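Long-range contacts in periplasmic beta-glucosidase (Pseudomonas aeruginosa, PDB 6R5T), which probably hydrolyses terminal, non-reducing beta-D-glucosyl residues in the periplasm, releasing beta-D-glucose: residues 93-98 against 562-567; 493-498 against 521-526; 517-522 against 535-540. The protein carries 1 engineered substitution. All blocks are in the same frame, centred on the assembly; numbering follows the deposited sequence. Where two conformers were deposited one is given.

Interaction 1. Residues 93-98 against 562-567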
ATOM      1  N   GLY A  93       1.103  22.812  -5.167  1.00 14.27           N
ATOM      2  CA  GLY A  93       0.458  23.900  -5.914  1.00 15.46           C
ATOM      3  C   GLY A  93       1.408  24.511  -6.940  1.00 16.59           C
ATOM      4  O   GLY A  93       1.020  24.830  -8.061  1.00 19.25           O
ATOM      5  N   LEU A  94       2.672  24.699  -6.599  1.00 14.38           N
ATOM      6  CA  LEU A  94       3.661  25.189  -7.569  1.00 13.07           C
ATOM      7  C   LEU A  94       3.770  24.219  -8.731  1.00 13.38           C
ATOM      8  O   LEU A  94       3.925  24.650  -9.878  1.00 14.01           O
ATOM      9  CB  LEU A  94       5.036  25.338  -6.906  1.00 13.96           C
ATOM     10  CG  LEU A  94       5.142  26.371  -5.800  1.00 15.70           C
ATOM     11  CD1 LEU A  94       6.493  26.311  -5.083  1.00 17.65           C
ATOM     12  CD2 LEU A  94       4.946  27.765  -6.407  1.00 17.68           C
ATOM     13  N   ALA A  95       3.774  22.910  -8.471  1.00 11.62           N
ATOM     14  CA  ALA A  95       3.889  21.915  -9.534  1.00 13.04           C
ATOM     15  C   ALA A  95       2.707  22.049 -10.486  1.00 12.57           C
ATOM     16  O   ALA A  95       2.887  21.818 -11.669  1.00 12.76           O
ATOM     17  CB  ALA A  95       3.962  20.516  -8.942  1.00 13.08           C
ATOM     18  N   ALA A  96       1.535  22.393  -9.980  1.00 12.79           N
ATOM     19  CA  ALA A  96       0.320  22.471 -10.792  1.00 13.60           C
ATOM     20  C   ALA A  96       0.424  23.612 -11.793  1.00 13.94           C
ATOM     21  O   ALA A  96      -0.439  23.680 -12.701  1.00 14.15           O
ATOM     22  CB  ALA A  96      -0.916  22.610  -9.928  1.00 13.69           C
ATOM     23  N   SER A  97       1.400  24.503 -11.642  1.00 13.44           N
ATOM     24  CA  SER A  97       1.673  25.523 -12.681  1.00 13.55           C
ATOM     25  C   SER A  97       2.177  24.879 -13.985  1.00 14.89           C
ATOM     26  O   SER A  97       2.112  25.551 -15.018  1.00 16.07           O
ATOM     27  CB  SER A  97       2.637  26.567 -12.200  1.00 13.44           C
ATOM     28  OG  SER A  97       3.992  26.068 -12.206  1.00 14.26           O
ATOM     29  N   TRP A  98       2.823  23.717 -13.904  1.00 13.66           N
ATOM     30  CA  TRP A  98       3.451  23.080 -15.092  1.00 13.79           C
ATOM     31  C   TRP A  98       4.362  24.079 -15.822  1.00 16.03           C
ATOM     32  O   TRP A  98       4.463  24.043 -17.069  1.00 17.77           O
ATOM     33  CB  TRP A  98       2.399  22.501 -16.042  1.00 14.76           C
ATOM     34  CG  TRP A  98       1.730  21.272 -15.513  1.00 13.91           C
ATOM     35  CD1 TRP A  98       0.771  21.200 -14.559  1.00 12.97           C
ATOM     36  CD2 TRP A  98       1.997  19.936 -15.904  1.00 12.88           C
ATOM     37  NE1 TRP A  98       0.399  19.900 -14.335  1.00 13.59           N
ATOM     38  CE2 TRP A  98       1.109  19.094 -15.190  1.00 14.00           C
ATOM     39  CE3 TRP A  98       2.861  19.354 -16.839  1.00 14.51           C
ATOM     40  CZ2 TRP A  98       1.096  17.723 -15.350  1.00 13.69           C
ATOM     41  CZ3 TRP A  98       2.803  18.005 -17.031  1.00 14.39           C
ATOM     42  CH2 TRP A  98       1.957  17.188 -16.279  1.00 14.55           C
ATOM     43  N   LYS A 562      -3.034  22.472 -13.539  1.00 13.07           N
ATOM     44  CA  LYS A 562      -3.401  21.075 -13.795  1.00 12.69           C
ATOM     45  C   LYS A 562      -2.803  20.198 -12.723  1.00 11.84           C
ATOM     46  O   LYS A 562      -1.664  20.415 -12.307  1.00 12.72           O
ATOM     47  CB  LYS A 562      -2.957  20.669 -15.211  1.00 14.38           C
ATOM     48  CG  LYS A 562      -3.923  21.236 -16.287  1.00 16.53           C
ATOM     49  CD  LYS A 562      -3.591  20.809 -17.641  1.00 20.60           C
ATOM     50  CE  LYS A 562      -4.583  21.294 -18.683  1.00 22.12           C
ATOM     51  NZ  LYS A 562      -5.834  20.477 -18.667  1.00 26.74           N
ATOM     52  N   LEU A 563      -3.539  19.162 -12.339  1.00 12.25           N
ATOM     53  CA  LEU A 563      -3.115  18.247 -11.263  1.00 12.15           C
ATOM     54  C   LEU A 563      -1.799  17.588 -11.604  1.00 11.34           C
ATOM     55  O   LEU A 563      -1.639  17.126 -12.746  1.00 12.17           O
ATOM     56  CB  LEU A 563      -4.170  17.194 -10.975  1.00 11.87           C
ATOM     57  CG  LEU A 563      -5.527  17.751 -10.584  1.00 12.60           C
ATOM     58  CD1 LEU A 563      -6.469  16.595 -10.353  1.00 12.96           C
ATOM     59  CD2 LEU A 563      -5.450  18.663  -9.348  1.00 12.15           C
ATOM     60  N   THR A 564      -0.931  17.421 -10.602  1.00 11.46           N
ATOM     61  CA  THR A 564       0.282  16.575 -10.779  1.00 11.76           C
ATOM     62  C   THR A 564       0.211  15.327  -9.898  1.00 11.22           C
ATOM     63  O   THR A 564       1.224  14.634  -9.741  1.00 11.97           O
ATOM     64  CB  THR A 564       1.557  17.357 -10.460  1.00 11.59           C
ATOM     65  OG1 THR A 564       1.604  17.697  -9.065  1.00 12.93           O
ATOM     66  CG2 THR A 564       1.660  18.598 -11.340  1.00 12.70           C
ATOM     67  N   MET A 565      -0.929  15.116  -9.262  1.00 11.83           N
ATOM     68  CA  MET A 565      -1.176  13.874  -8.484  1.00 11.81           C
ATOM     69  C   MET A 565      -2.635  13.519  -8.720  1.00 13.78           C
ATOM     70  O   MET A 565      -3.511  14.414  -8.738  1.00 13.44           O
ATOM     71  CB  MET A 565      -0.869  14.141  -7.020  1.00 13.57           C
ATOM     72  CG  MET A 565      -0.791  12.898  -6.169  1.00 14.72           C
ATOM     73  SD  MET A 565      -0.022  13.313  -4.574  1.00 14.82           S
ATOM     74  CE  MET A 565      -0.207  11.725  -3.773  1.00 16.77           C
ATOM     75  N   SER A 566      -2.882  12.252  -8.935  1.00 11.68           N
ATOM     76  CA  SER A 566      -4.228  11.681  -9.211  1.00 13.46           C
ATOM     77  C   SER A 566      -5.090  11.850  -7.957  1.00 13.06           C
ATOM     78  O   SER A 566      -4.575  11.671  -6.845  1.00 14.06           O
ATOM     79  CB  SER A 566      -4.033  10.236  -9.558  1.00 14.70           C
ATOM     80  OG  SER A 566      -3.358  10.121 -10.799  1.00 17.36           O
ATOM     81  N   PHE A 567      -6.376  12.193  -8.101  1.00 12.38           N
ATOM     82  CA  PHE A 567      -7.287  12.336  -6.949  1.00 12.75           C
ATOM     83  C   PHE A 567      -8.114  11.067  -6.847  1.00 12.20           C
ATOM     84  O   PHE A 567      -8.923  10.798  -7.747  1.00 13.13           O
ATOM     85  CB  PHE A 567      -8.180  13.560  -7.087  1.00 12.43           C
ATOM     86  CG  PHE A 567      -7.552  14.849  -6.622  1.00 11.67           C
ATOM     87  CD1 PHE A 567      -6.230  15.161  -6.855  1.00 12.82           C
ATOM     88  CD2 PHE A 567      -8.321  15.796  -5.964  1.00 12.56           C
ATOM     89  CE1 PHE A 567      -5.660  16.350  -6.415  1.00 13.86           C
ATOM     90  CE2 PHE A 567      -7.759  17.007  -5.583  1.00 14.10           C
ATOM     91  CZ  PHE A 567      -6.433  17.286  -5.767  1.00 14.98           C
TER
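The backbone of K562 is gripped at both its polar ends by the turn that leaves helix 91-95. K562 N donates to A96 O at 3.0 Å; the bond is nearly straight (162°) and reaches a lone pair in the carbonyl plane. The carbonyl of K562 takes the indole N-H in return, with W98 NE1 2.9 Å from K562 O. That oxygen lies in the ring plane, yet the bond is bent (139°) and NE1 stands above the carbonyl plane rather than on a lone pair. T564 fills the corner beside the indole: its CG2 is 3.5 Å from both W98 NE1 and A95 O, while its OG1 is hydrogen-bonded to F142 O. Within 93-98, L94 O accepts twice, from S97 N and, at 2.7 Å, from S97 OG. W98 N closes the type I turn on A95 O. Beyond CB, which lies against W98 NE1, the K562 chain departs from the turn, and its NZ is hydrogen-bonded to G613 O and L720 O. S97 packs on helix 100-116 behind the turn. A95 rests on L152 and T564 on L148, both of helix 146-161, and W98 meets F676 of strand 672-681 edge-to-face and touches V654 of strand 651-660.

Interaction 2. Residues 493-498 against 521-526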
ATOM      1  N   LEU A 493      -9.785  10.735   3.176  1.00 11.94           N
ATOM      2  CA  LEU A 493      -9.321  11.788   2.245  1.00 12.65           C
ATOM      3  C   LEU A 493     -10.452  12.774   1.931  1.00 13.43           C
ATOM      4  O   LEU A 493     -10.224  13.667   1.110  1.00 14.30           O
ATOM      5  CB  LEU A 493      -8.793  11.185   0.942  1.00 13.74           C
ATOM      6  CG  LEU A 493      -7.619  10.212   1.129  1.00 15.17           C
ATOM      7  CD1 LEU A 493      -7.333   9.609  -0.218  1.00 16.95           C
ATOM      8  CD2 LEU A 493      -6.386  10.918   1.697  1.00 15.47           C
ATOM      9  N   ARG A 494     -11.584  12.663   2.590  1.00 14.70           N
ATOM     10  CA  ARG A 494     -12.690  13.615   2.331  1.00 14.35           C
ATOM     11  C   ARG A 494     -12.428  14.968   2.996  1.00 14.03           C
ATOM     12  O   ARG A 494     -11.611  15.115   3.914  1.00 13.16           O
ATOM     13  CB  ARG A 494     -14.009  13.039   2.836  1.00 15.49           C
ATOM     14  CG  ARG A 494     -14.484  11.840   2.040  1.00 17.33           C
ATOM     15  CD  ARG A 494     -15.676  11.151   2.646  1.00 19.83           C
ATOM     16  NE  ARG A 494     -15.356  10.685   3.981  1.00 21.27           N
ATOM     17  CZ  ARG A 494     -16.217  10.119   4.826  1.00 22.81           C
ATOM     18  NH1 ARG A 494     -17.458   9.878   4.448  1.00 22.97           N
ATOM     19  NH2 ARG A 494     -15.830   9.800   6.049  1.00 25.29           N
ATOM     20  N   ILE A 495     -13.195  15.945   2.551  1.00 12.86           N
ATOM     21  CA  ILE A 495     -13.330  17.171   3.357  1.00 14.04           C
ATOM     22  C   ILE A 495     -13.799  16.722   4.729  1.00 13.77           C
ATOM     23  O   ILE A 495     -14.620  15.825   4.882  1.00 14.76           O
ATOM     24  CB  ILE A 495     -14.313  18.110   2.643  1.00 13.74           C
ATOM     25  CG1 ILE A 495     -13.763  18.643   1.324  1.00 14.96           C
ATOM     26  CG2 ILE A 495     -14.772  19.227   3.544  1.00 14.52           C
ATOM     27  CD1 ILE A 495     -14.740  19.444   0.476  1.00 14.45           C
ATOM     28  N   PRO A 496     -13.332  17.374   5.815  1.00 13.86           N
ATOM     29  CA  PRO A 496     -13.817  17.004   7.140  1.00 15.34           C
ATOM     30  C   PRO A 496     -15.351  17.004   7.251  1.00 14.32           C
ATOM     31  O   PRO A 496     -16.017  17.855   6.671  1.00 14.50           O
ATOM     32  CB  PRO A 496     -13.203  18.051   8.062  1.00 15.87           C
ATOM     33  CG  PRO A 496     -11.914  18.429   7.317  1.00 15.27           C
ATOM     34  CD  PRO A 496     -12.281  18.402   5.852  1.00 14.79           C
ATOM     35  N   ALA A 497     -15.872  16.081   8.055  1.00 16.60           N
ATOM     36  CA  ALA A 497     -17.319  15.835   8.169  1.00 15.32           C
ATOM     37  C   ALA A 497     -18.075  17.102   8.582  1.00 15.46           C
ATOM     38  O   ALA A 497     -19.185  17.321   8.069  1.00 15.99           O
ATOM     39  CB  ALA A 497     -17.587  14.720   9.144  1.00 16.34           C
ATOM     40  N   SER A 498     -17.530  17.902   9.487  1.00 14.32           N
ATOM     41  CA  SER A 498     -18.259  19.114   9.961  1.00 15.95           C
ATOM     42  C   SER A 498     -18.513  20.015   8.754  1.00 15.25           C
ATOM     43  O   SER A 498     -19.591  20.676   8.649  1.00 15.86           O
ATOM     44  CB  SER A 498     -17.542  19.861  11.028  1.00 16.41           C
ATOM     45  OG  SER A 498     -16.224  20.203  10.573  1.00 17.77           O
ATOM     46  N   ARG A 521      -3.123  17.789   0.072  1.00 13.72           N
ATOM     47  CA  ARG A 521      -3.040  16.430  -0.493  1.00 13.26           C
ATOM     48  C   ARG A 521      -4.263  16.290  -1.388  1.00 13.41           C
ATOM     49  O   ARG A 521      -5.245  17.010  -1.224  1.00 13.36           O
ATOM     50  CB  ARG A 521      -3.119  15.364   0.589  1.00 13.66           C
ATOM     51  CG  ARG A 521      -4.360  15.459   1.471  1.00 12.73           C
ATOM     52  CD  ARG A 521      -4.689  14.227   2.287  1.00 13.20           C
ATOM     53  NE  ARG A 521      -3.617  13.806   3.188  1.00 13.90           N
ATOM     54  CZ  ARG A 521      -3.292  14.359   4.330  1.00 15.03           C
ATOM     55  NH1 ARG A 521      -2.340  13.838   5.081  1.00 15.24           N
ATOM     56  NH2 ARG A 521      -3.910  15.442   4.756  1.00 15.68           N
ATOM     57  N   PRO A 522      -4.255  15.328  -2.298  1.00 12.51           N
ATOM     58  CA  PRO A 522      -5.493  14.946  -2.966  1.00 12.82           C
ATOM     59  C   PRO A 522      -6.632  14.671  -1.967  1.00 13.42           C
ATOM     60  O   PRO A 522      -6.392  14.045  -0.950  1.00 13.29           O
ATOM     61  CB  PRO A 522      -5.120  13.669  -3.721  1.00 14.18           C
ATOM     62  CG  PRO A 522      -3.629  13.844  -3.954  1.00 14.79           C
ATOM     63  CD  PRO A 522      -3.124  14.464  -2.681  1.00 13.71           C
ATOM     64  N   LEU A 523      -7.841  15.093  -2.316  1.00 13.57           N
ATOM     65  CA  LEU A 523      -9.049  14.825  -1.515  1.00 13.26           C
ATOM     66  C   LEU A 523     -10.015  14.002  -2.331  1.00 12.12           C
ATOM     67  O   LEU A 523      -9.972  14.050  -3.579  1.00 14.08           O
ATOM     68  CB  LEU A 523      -9.781  16.114  -1.119  1.00 14.83           C
ATOM     69  CG  LEU A 523      -8.981  17.122  -0.294  1.00 15.99           C
ATOM     70  CD1 LEU A 523      -9.801  18.390  -0.049  1.00 16.37           C
ATOM     71  CD2 LEU A 523      -8.538  16.492   0.991  1.00 16.49           C
ATOM     72  N   SER A 524     -10.815  13.219  -1.617  1.00 12.82           N
ATOM     73  CA  SER A 524     -11.938  12.453  -2.199  0.50 13.83           C
ATOM     74  C   SER A 524     -13.156  13.392  -2.304  1.00 13.01           C
ATOM     75  O   SER A 524     -13.640  13.859  -1.235  1.00 14.99           O
ATOM     76  CB  SER A 524     -12.220  11.235  -1.379  0.50 17.13           C
ATOM     77  OG  SER A 524     -12.583  11.559  -0.081  0.50 21.30           O
ATOM     78  N   LEU A 525     -13.599  13.658  -3.538  1.00 13.04           N
ATOM     79  CA  LEU A 525     -14.555  14.767  -3.793  1.00 13.27           C
ATOM     80  C   LEU A 525     -15.768  14.292  -4.590  1.00 13.23           C
ATOM     81  O   LEU A 525     -16.345  15.102  -5.324  1.00 13.39           O
ATOM     82  CB  LEU A 525     -13.796  15.858  -4.528  1.00 13.23           C
ATOM     83  CG  LEU A 525     -12.732  16.566  -3.689  1.00 14.73           C
ATOM     84  CD1 LEU A 525     -11.816  17.413  -4.537  1.00 15.45           C
ATOM     85  CD2 LEU A 525     -13.384  17.442  -2.602  1.00 15.60           C
ATOM     86  N   GLY A 526     -16.175  13.039  -4.417  1.00 13.15           N
ATOM     87  CA  GLY A 526     -17.272  12.525  -5.264  1.00 13.83           C
ATOM     88  C   GLY A 526     -18.558  13.311  -5.035  1.00 14.51           C
ATOM     89  O   GLY A 526     -19.210  13.626  -6.034  1.00 15.97           O
TER
HETATM   90  O   HOH W   1     -15.119  15.397   0.480  1.00 16.02           O
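A single direct hydrogen bond joins the two segments: S524 N donates to L493 O at 2.8 Å. It is fairly straight at the hydrogen (159°), but the donor stands well above the carbonyl plane, so no lone pair is addressed squarely. The same oxygen is flanked by L523, whose CA makes a C-H contact at 3.1 Å and whose CD2 lies 3.3 Å from L493 O. Beside it a water carries a second link, accepting from I495 N at 2.9 Å and donating to S524 O at 2.7 Å. The CB of S524 is directed at 493-498, and its OG, given in one of two deposited conformers, sits only 2.9 Å from R494 CG, a tight approach; the angle of S524 OG to R494 N is too poor for a hydrogen bond. The segments are largely loop, each running into the start of a helix, within the alternating beta-alpha topology of the family 3 C-terminal domain: 493-498 enters helix 497-508, with P496 at the N-cap position, and 521-526 connects strand 513-518 to helix 526-531, with L525 at the N-cap position. At one end of the contact, L493 CD2 lies across the R521 chain, 3.8 Å from R521 CD. At the other, I495 CD1 meets L525 CD2 at 3.9 Å, the two side chains crossing at about a right angle. L517 of strand 513-518 touches both of these. The guanidinium of R521 is held in a second shell: a salt bridge to E479 and hydrogen bonds to the carbonyl oxygens of A133, R134, M483 and S488. R494 runs outward instead, its chain bent at chi3 (-60°), and its NE forms a salt bridge with D492.

Interaction 3. Residues 517-522 against 535-540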
ATOM      1  N   LEU A 517     -11.422  25.229  -2.465  1.00 13.31           N
ATOM      2  CA  LEU A 517     -10.847  24.148  -1.651  1.00 12.44           C
ATOM      3  C   LEU A 517      -9.432  24.551  -1.234  1.00 12.55           C
ATOM      4  O   LEU A 517      -8.633  24.987  -2.107  1.00 13.56           O
ATOM      5  CB  LEU A 517     -10.716  22.912  -2.533  1.00 13.32           C
ATOM      6  CG  LEU A 517     -11.973  22.226  -3.032  1.00 17.01           C
ATOM      7  CD1 LEU A 517     -11.542  20.944  -3.764  1.00 17.97           C
ATOM      8  CD2 LEU A 517     -12.942  21.944  -1.905  1.00 19.84           C
ATOM      9  N   MET A 518      -9.124  24.385   0.040  1.00 12.68           N
ATOM     10  CA  MET A 518      -7.731  24.458   0.532  1.00 14.28           C
ATOM     11  C   MET A 518      -7.412  23.065   1.042  1.00 14.69           C
ATOM     12  O   MET A 518      -8.243  22.408   1.702  1.00 16.01           O
ATOM     13  CB  MET A 518      -7.520  25.498   1.620  1.00 13.71           C
ATOM     14  CG  MET A 518      -7.890  26.824   1.195  1.00 15.48           C
ATOM     15  SD  MET A 518      -7.044  28.024   2.294  1.00 21.17           S
ATOM     16  CE  MET A 518      -7.985  29.429   1.730  1.00 21.68           C
ATOM     17  N   ASN A 519      -6.195  22.644   0.804  1.00 13.31           N
ATOM     18  CA  ASN A 519      -5.806  21.273   1.168  1.00 13.32           C
ATOM     19  C   ASN A 519      -4.356  21.066   0.748  1.00 13.75           C
ATOM     20  O   ASN A 519      -3.859  21.770  -0.170  1.00 13.02           O
ATOM     21  CB  ASN A 519      -6.631  20.207   0.433  1.00 13.90           C
ATOM     22  CG  ASN A 519      -6.811  20.431  -1.047  1.00 14.99           C
ATOM     23  OD1 ASN A 519      -7.387  21.472  -1.448  1.00 16.44           O
ATOM     24  ND2 ASN A 519      -6.372  19.500  -1.881  1.00 13.57           N
ATOM     25  N   GLY A 520      -3.707  20.083   1.381  1.00 15.11           N
ATOM     26  CA  GLY A 520      -2.289  19.821   1.104  1.00 15.33           C
ATOM     27  C   GLY A 520      -2.064  18.470   0.480  1.00 15.66           C
ATOM     28  O   GLY A 520      -0.916  18.048   0.348  1.00 15.76           O
ATOM     29  N   ARG A 521      -3.123  17.789   0.072  1.00 13.72           N
ATOM     30  CA  ARG A 521      -3.040  16.430  -0.493  1.00 13.26           C
ATOM     31  C   ARG A 521      -4.263  16.290  -1.388  1.00 13.41           C
ATOM     32  O   ARG A 521      -5.245  17.010  -1.224  1.00 13.36           O
ATOM     33  CB  ARG A 521      -3.119  15.364   0.589  1.00 13.66           C
ATOM     34  CG  ARG A 521      -4.360  15.459   1.471  1.00 12.73           C
ATOM     35  CD  ARG A 521      -4.689  14.227   2.287  1.00 13.20           C
ATOM     36  NE  ARG A 521      -3.617  13.806   3.188  1.00 13.90           N
ATOM     37  CZ  ARG A 521      -3.292  14.359   4.330  1.00 15.03           C
ATOM     38  NH1 ARG A 521      -2.340  13.838   5.081  1.00 15.24           N
ATOM     39  NH2 ARG A 521      -3.910  15.442   4.756  1.00 15.68           N
ATOM     40  N   PRO A 522      -4.255  15.328  -2.298  1.00 12.51           N
ATOM     41  CA  PRO A 522      -5.493  14.946  -2.966  1.00 12.82           C
ATOM     42  C   PRO A 522      -6.632  14.671  -1.967  1.00 13.42           C
ATOM     43  O   PRO A 522      -6.392  14.045  -0.950  1.00 13.29           O
ATOM     44  CB  PRO A 522      -5.120  13.669  -3.721  1.00 14.18           C
ATOM     45  CG  PRO A 522      -3.629  13.844  -3.954  1.00 14.79           C
ATOM     46  CD  PRO A 522      -3.124  14.464  -2.681  1.00 13.71           C
ATOM     47  N   ILE A 535     -15.914  24.214  -8.692  1.00 12.69           N
ATOM     48  CA  ILE A 535     -14.896  23.777  -7.689  1.00 12.79           C
ATOM     49  C   ILE A 535     -13.540  24.284  -8.139  1.00 12.61           C
ATOM     50  O   ILE A 535     -13.154  23.989  -9.260  1.00 13.02           O
ATOM     51  CB  ILE A 535     -14.833  22.248  -7.567  1.00 13.33           C
ATOM     52  CG1 ILE A 535     -16.159  21.616  -7.192  1.00 13.38           C
ATOM     53  CG2 ILE A 535     -13.750  21.834  -6.570  1.00 13.64           C
ATOM     54  CD1 ILE A 535     -16.171  20.127  -7.249  1.00 13.64           C
ATOM     55  N   LEU A 536     -12.884  25.052  -7.281  1.00 12.84           N
ATOM     56  CA  LEU A 536     -11.547  25.603  -7.557  1.00 12.68           C
ATOM     57  C   LEU A 536     -10.610  25.044  -6.484  1.00 12.82           C
ATOM     58  O   LEU A 536     -10.801  25.280  -5.306  1.00 13.61           O
ATOM     59  CB  LEU A 536     -11.558  27.126  -7.524  1.00 13.10           C
ATOM     60  CG  LEU A 536     -10.251  27.818  -7.865  1.00 13.50           C
ATOM     61  CD1 LEU A 536      -9.875  27.528  -9.342  1.00 13.84           C
ATOM     62  CD2 LEU A 536     -10.316  29.319  -7.550  1.00 14.77           C
ATOM     63  N   GLU A 537      -9.622  24.283  -6.925  1.00 11.73           N
ATOM     64  CA  GLU A 537      -8.556  23.751  -6.051  1.00 12.67           C
ATOM     65  C   GLU A 537      -7.507  24.844  -5.841  1.00 13.64           C
ATOM     66  O   GLU A 537      -6.902  25.268  -6.853  1.00 12.43           O
ATOM     67  CB  GLU A 537      -7.989  22.501  -6.709  1.00 12.64           C
ATOM     68  CG  GLU A 537      -6.714  21.997  -6.048  1.00 13.26           C
ATOM     69  CD  GLU A 537      -6.981  21.498  -4.663  1.00 14.02           C
ATOM     70  OE1 GLU A 537      -7.261  20.282  -4.527  1.00 15.53           O
ATOM     71  OE2 GLU A 537      -6.949  22.314  -3.698  1.00 13.09           O
ATOM     72  N   THR A 538      -7.284  25.286  -4.601  1.00 11.47           N
ATOM     73  CA  THR A 538      -6.329  26.371  -4.336  1.00 12.19           C
ATOM     74  C   THR A 538      -5.180  25.891  -3.452  1.00 12.56           C
ATOM     75  O   THR A 538      -4.306  26.718  -3.086  1.00 14.06           O
ATOM     76  CB  THR A 538      -7.009  27.589  -3.689  1.00 12.34           C
ATOM     77  OG1 THR A 538      -7.261  27.382  -2.297  1.00 12.73           O
ATOM     78  CG2 THR A 538      -8.287  27.920  -4.423  1.00 13.63           C
ATOM     79  N   TRP A 539      -5.129  24.607  -3.105  1.00 11.52           N
ATOM     80  CA  TRP A 539      -4.001  24.067  -2.320  1.00 12.47           C
ATOM     81  C   TRP A 539      -3.874  24.879  -1.034  1.00 12.15           C
ATOM     82  O   TRP A 539      -4.903  25.143  -0.407  1.00 13.47           O
ATOM     83  CB  TRP A 539      -2.733  24.084  -3.153  1.00 12.13           C
ATOM     84  CG  TRP A 539      -2.873  23.553  -4.536  1.00 13.22           C
ATOM     85  CD1 TRP A 539      -2.857  24.280  -5.680  1.00 13.34           C
ATOM     86  CD2 TRP A 539      -3.035  22.187  -4.903  1.00 12.44           C
ATOM     87  NE1 TRP A 539      -2.991  23.456  -6.752  1.00 14.92           N
ATOM     88  CE2 TRP A 539      -3.074  22.161  -6.312  1.00 15.26           C
ATOM     89  CE3 TRP A 539      -3.178  20.978  -4.196  1.00 13.66           C
ATOM     90  CZ2 TRP A 539      -3.250  20.981  -7.020  1.00 16.01           C
ATOM     91  CZ3 TRP A 539      -3.361  19.813  -4.915  1.00 14.75           C
ATOM     92  CH2 TRP A 539      -3.385  19.818  -6.302  1.00 15.54           C
ATOM     93  N   PHE A 540      -2.678  25.302  -0.651  1.00 12.59           N
ATOM     94  CA  PHE A 540      -2.498  26.447   0.281  1.00 12.89           C
ATOM     95  C   PHE A 540      -1.723  27.459  -0.549  1.00 12.56           C
ATOM     96  O   PHE A 540      -0.578  27.160  -0.926  1.00 13.79           O
ATOM     97  CB  PHE A 540      -1.805  26.055   1.587  1.00 12.65           C
ATOM     98  CG  PHE A 540      -2.536  25.027   2.413  1.00 12.84           C
ATOM     99  CD1 PHE A 540      -3.819  25.276   2.892  1.00 13.10           C
ATOM    100  CD2 PHE A 540      -1.984  23.799   2.633  1.00 13.53           C
ATOM    101  CE1 PHE A 540      -4.505  24.324   3.622  1.00 14.87           C
ATOM    102  CE2 PHE A 540      -2.674  22.838   3.352  1.00 15.25           C
ATOM    103  CZ  PHE A 540      -3.935  23.104   3.841  1.00 13.84           C
TER
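Strands 513-518 and 534-537 run side by side and parallel, and they are bridged in register at L517 and E537. L517 N donates to L536 O at 2.9 Å, almost perfectly straight (178°), while L517 O takes T538 N at 2.9 Å. L517 thus bonds to the residues before and after E537, the register expected of a parallel pair. T538 OG1 adds a second bond to L517 O, at 2.8 Å, from above the carbonyl plane. Further along, N519 N donates to W539 O at 3.1 Å, again from above the carbonyl plane, and F540 lays one ring face against the N519 backbone while its CE1 side packs on M518 CB.

The E537 side chain ties these pieces together. Its CB leaves the sheet on the same side as that of L517, and CG, anti to the backbone N (chi1 169°), lies 3.6 Å above the centre of the W539 ring. A bend at chi2 then turns the acid group toward N519, and the two groups meet tip to tip with planes 40° apart. E537 OE1 accepts from N519 ND2 at 2.9 Å. ND2 spends its other hydrogen on R521 O, which fixes the amide, since both partners lie close to its plane. E537 OE2 accepts from W539 N at 3.0 Å. E537 OE2 also lies just 2.4 Å from N519 OD1. W539 is secured beyond the contact, where NE1 bonds to G362 O. E537 is buried, beside V364, L366 and F567, and so close an approach of two oxygens in such surroundings is consistent with an acid that is protonated rather than charged.

Overall arrangement
From the N terminus, the chain first builds the parallel-stranded barrel domain, which holds residues 93-98; their partner follows more than 460 residues later. Their meeting with 562-567 closes the longest loop, interaction 1, and brings barrel domain, C-terminal domain and fibronectin-like strands together. Interactions 2 and 3 both nest inside that loop. Interaction 2 closes around helix 497-508 and strand 513-518. Interaction 3 starts before interaction 2 has closed, the two sharing R521 and P522, so their loops cross without either nesting in the other; it closes the beta-alpha-beta unit of strand 513-518, helix 526-531 and strand 534-537. F567 links all three, packing on P522 and L523 and reaching E537, while G93 rests against W539.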